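Local coordinates for VAPBC49 (Mycobacterium tuberculosis, PDB 5AF3), which is possibly the antitoxin of a type II toxin-antitoxin system, with VapC45 as its cognate toxin, at residues Phe72-Ala76 / Ala172-Arg176; Gln179-Ala183 / Asp234-Ala238. All blocks are in the same frame, centred on the assembly; numbering follows the deposited sequence.

Contact 1: Phe72-Ala76 / Ala172-Arg176; sequences FVGIA and ASMIR
The first turn of helix 72-86, part of a putative DNA-binding helix-turn-helix domain, packs here on strand 172-176 through F72, A76, A172 and I175. F72 makes much of the contact. Its CG is anti to the backbone N (chi1 -175°), which sends the ring out from the helix to the strand backbone. The A172 carbonyl oxygen meets the ring at its edge, near the ring plane, with A172 O 3.6 Å from F72 CE2. Further along the ring, F72 CZ lies 3.7 Å from M174 N. The approach of this peptide is oblique. A172 O is not left to the ring alone, since it also accepts a hydrogen bond from R12.

The strand belongs to an antiparallel sheet, between strands 164-166 and 185-187. A classic beta bulge lies in it, where S173 and M174 both face S165. The CB atoms of these two residues point away from the helix, while those of A172 and I175 on either side of them point toward it.

I175 meets the helix with the end of its longer branch. Its CG1 lies beside the backbone N and anti to the carbonyl carbon (chi1 -54°), which carries CD1 over to the helix. I175 CD1 is 3.7 Å from A76 CA and 3.8 Å from F72 CZ, so the methyl touches both the ring and the helix backbone. I75 CG2 adds a looser touch, 4.2 Å from I175 CD1. Next to this group the two alanines meet methyl to methyl, with A76 CB 3.8 Å from A172 CB. L187 of the neighbouring strand packs on both F72 and I75.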
# COMPACT_ATOMS: atom_id res chain seq x y z
N PHE A 72 4.75 -20.54 -8.38
CA PHE A 72 4.75 -20.08 -7.00
C PHE A 72 6.17 -19.88 -6.41
O PHE A 72 6.44 -18.90 -5.68
CB PHE A 72 3.93 -20.97 -6.05
CG PHE A 72 3.84 -20.41 -4.68
CD1 PHE A 72 2.92 -19.39 -4.39
CD2 PHE A 72 4.73 -20.82 -3.69
CE1 PHE A 72 2.88 -18.86 -3.09
CE2 PHE A 72 4.68 -20.29 -2.40
CZ PHE A 72 3.75 -19.31 -2.11
N VAL A 73 7.06 -20.82 -6.71
CA VAL A 73 8.46 -20.65 -6.28
C VAL A 73 9.07 -19.32 -6.80
O VAL A 73 9.87 -18.68 -6.05
CB VAL A 73 9.38 -21.88 -6.65
CG1 VAL A 73 9.59 -21.97 -8.13
CG2 VAL A 73 10.72 -21.81 -5.85
N GLY A 74 8.72 -18.93 -8.03
CA GLY A 74 9.20 -17.68 -8.63
C GLY A 74 8.67 -16.42 -7.93
O GLY A 74 9.38 -15.42 -7.78
N ILE A 75 7.39 -16.42 -7.54
CA ILE A 75 6.89 -15.27 -6.78
C ILE A 75 7.54 -15.19 -5.38
O ILE A 75 7.74 -14.10 -4.83
CB ILE A 75 5.32 -15.18 -6.71
CG1 ILE A 75 4.94 -13.69 -6.61
CG2 ILE A 75 4.75 -15.97 -5.55
CD1 ILE A 75 3.44 -13.43 -6.72
N ALA A 76 7.91 -16.35 -4.83
CA ALA A 76 8.53 -16.42 -3.51
C ALA A 76 9.94 -15.82 -3.64
O ALA A 76 10.35 -15.01 -2.80
CB ALA A 76 8.61 -17.92 -3.03
N ALA A 172 9.31 -22.65 0.16
CA ALA A 172 8.08 -21.89 0.40
C ALA A 172 6.78 -22.57 -0.12
O ALA A 172 6.69 -23.01 -1.25
CB ALA A 172 8.20 -20.50 -0.23
N SER A 173 5.78 -22.57 0.76
CA SER A 173 4.46 -23.04 0.39
C SER A 173 3.39 -21.96 0.61
O SER A 173 2.24 -22.11 0.15
CB SER A 173 4.16 -24.26 1.23
OG SER A 173 4.20 -23.92 2.60
N MET A 174 3.75 -20.86 1.29
CA MET A 174 2.78 -19.80 1.58
C MET A 174 3.57 -18.56 1.96
O MET A 174 4.64 -18.66 2.59
CB MET A 174 1.86 -20.18 2.76
CG MET A 174 0.60 -19.30 2.91
SD MET A 174 -0.69 -20.02 3.98
CE MET A 174 -0.13 -19.79 5.63
N ILE A 175 3.04 -17.40 1.62
CA ILE A 175 3.66 -16.12 1.97
C ILE A 175 2.57 -15.17 2.50
O ILE A 175 1.61 -14.91 1.79
CB ILE A 175 4.32 -15.44 0.74
CG1 ILE A 175 5.33 -16.36 0.01
CG2 ILE A 175 4.99 -14.06 1.14
CD1 ILE A 175 5.52 -15.98 -1.46
N ARG A 176 2.74 -14.68 3.71
CA ARG A 176 1.85 -13.71 4.31
C ARG A 176 2.28 -12.32 3.82
O ARG A 176 3.48 -11.99 3.88
CB ARG A 176 1.93 -13.77 5.81
CG ARG A 176 1.09 -12.70 6.52
CD ARG A 176 1.10 -12.88 8.00
NE ARG A 176 0.33 -11.82 8.64
CZ ARG A 176 0.83 -10.62 8.93
NH1 ARG A 176 2.10 -10.35 8.63
NH2 ARG A 176 0.07 -9.69 9.52

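Contact 2: Gln179-Ala183 / Asp234-Ala238; sequences QYGDA and DALDA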
# COMPACT_ATOMS: atom_id res chain seq x y z
N GLN A 179 1.51 -6.07 4.25
CA GLN A 179 0.82 -4.81 3.89
C GLN A 179 -0.68 -4.90 4.20
O GLN A 179 -1.33 -3.86 4.33
CB GLN A 179 1.04 -4.38 2.44
CG GLN A 179 0.38 -5.24 1.34
CD GLN A 179 1.31 -6.31 0.76
OE1 GLN A 179 1.27 -6.57 -0.45
NE2 GLN A 179 2.16 -6.89 1.60
N TYR A 180 -1.20 -6.13 4.34
CA TYR A 180 -2.61 -6.33 4.71
C TYR A 180 -2.83 -6.41 6.22
O TYR A 180 -3.96 -6.56 6.69
CB TYR A 180 -3.19 -7.57 4.04
CG TYR A 180 -3.34 -7.52 2.57
CD1 TYR A 180 -2.28 -7.90 1.73
CD2 TYR A 180 -4.54 -7.10 1.97
CE1 TYR A 180 -2.41 -7.89 0.38
CE2 TYR A 180 -4.68 -7.10 0.61
CZ TYR A 180 -3.62 -7.49 -0.19
OH TYR A 180 -3.73 -7.49 -1.55
N GLY A 181 -1.75 -6.36 6.99
CA GLY A 181 -1.83 -6.25 8.42
C GLY A 181 -2.52 -7.45 9.05
O GLY A 181 -2.32 -8.59 8.62
N ASP A 182 -3.34 -7.18 10.06
CA ASP A 182 -4.04 -8.24 10.78
C ASP A 182 -5.13 -8.97 9.98
O ASP A 182 -5.71 -9.94 10.50
CB ASP A 182 -4.58 -7.72 12.13
CG ASP A 182 -3.46 -7.38 13.12
OD1 ASP A 182 -2.43 -8.11 13.20
OD2 ASP A 182 -3.61 -6.36 13.82
N ALA A 183 -5.38 -8.59 8.72
CA ALA A 183 -6.21 -9.44 7.84
C ALA A 183 -5.55 -10.78 7.55
O ALA A 183 -6.20 -11.71 7.06
CB ALA A 183 -6.55 -8.73 6.50
N ASP A 234 -8.48 -3.38 7.06
CA ASP A 234 -7.07 -3.69 6.76
C ASP A 234 -6.85 -4.15 5.32
O ASP A 234 -5.91 -3.70 4.64
CB ASP A 234 -6.56 -4.76 7.75
CG ASP A 234 -6.40 -4.23 9.14
OD1 ASP A 234 -6.52 -2.99 9.34
OD2 ASP A 234 -6.18 -5.05 10.05
N ALA A 235 -7.70 -5.03 4.83
CA ALA A 235 -7.57 -5.47 3.43
C ALA A 235 -7.78 -4.31 2.46
O ALA A 235 -7.04 -4.17 1.51
CB ALA A 235 -8.54 -6.63 3.11
N LEU A 236 -8.80 -3.49 2.71
CA LEU A 236 -9.15 -2.45 1.80
C LEU A 236 -8.01 -1.47 1.58
O LEU A 236 -7.77 -1.02 0.47
CB LEU A 236 -10.38 -1.72 2.37
CG LEU A 236 -11.32 -0.91 1.51
CD1 LEU A 236 -11.90 -1.73 0.35
CD2 LEU A 236 -12.42 -0.37 2.49
N ASP A 237 -7.32 -1.16 2.69
CA ASP A 237 -6.31 -0.10 2.84
C ASP A 237 -4.88 -0.56 2.63
O ASP A 237 -3.94 0.22 2.80
CB ASP A 237 -6.41 0.52 4.26
CG ASP A 237 -7.78 1.17 4.56
OD1 ASP A 237 -8.41 1.70 3.63
OD2 ASP A 237 -8.22 1.17 5.74
N ALA A 238 -4.69 -1.84 2.30
CA ALA A 238 -3.35 -2.35 1.97
C ALA A 238 -2.68 -1.70 0.73
O ALA A 238 -3.26 -1.72 -0.35
CB ALA A 238 -3.38 -3.90 1.84
O HOH W 1 -3.66 -4.40 10.73
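The Y180 ring carries the A238 methyl on one face and the A235 backbone at its edge. The contact joins the 3-10 segment 179-183, in the connection between strands 172-176 and 185-187, to the end of helix 229-236 and the residues after it. Helix 229-236 belongs to the DUF433 family region, assigned to the helix-turn-helix clan. A238 is the last modelled residue. A238 CB stands 3.7 Å from the ring centroid of Y180, 21° off the ring normal, which makes a CH-pi contact. The methyl is offset toward the rim, with A238 CB 3.4 Å from Y180 CD2. A235 CA lies in the ring plane, 3.7 Å from the same Y180 CD2. One corner of the ring is therefore held from two directions. The Y180 CG is anti to the carbonyl carbon (chi1 -67°), which lays the ring alongside the end of the other segment.

A238 also leans on the backbone before the tyrosine: its CB is 3.2 Å from Q179 O, and its CA makes a CA-H...O contact with the same oxygen. F198 packs on both A183 and A235. D237 of the second segment turns to the second subunit, where its carboxylate is hydrogen-bonded to Y160 and H159 of that chain.

D234 extends the contact along the 3-10 segment. Its CB rests 3.3 Å from Y180 O, the oxygen that accepts the backbone bond from A183 N. Its carboxylate reaches D182 through a water. That water accepts a hydrogen bond from D182 N at 2.9 Å and gives a weak one to D234 OD2 at 2.7 Å.

How the contacts relate
Contact 1 closes before contact 2 opens along the chain, and their centres lie about 19 Å apart. The short run from R176 to Q179 connects them. R176, at the end of the strand in contact 1, also touches the 3-10 segment of contact 2, with its NH2 2.8 Å from G181 O. Contact 1 is buried, its centre about 6 Å from the centre of the chain. Contact 2 is partly buried, and its centre is about 16 Å from that of the chain. It also borders the second subunit, which does not touch the segments of contact 1. Together they tie the four-stranded sheet region to helices before and after it in the chain.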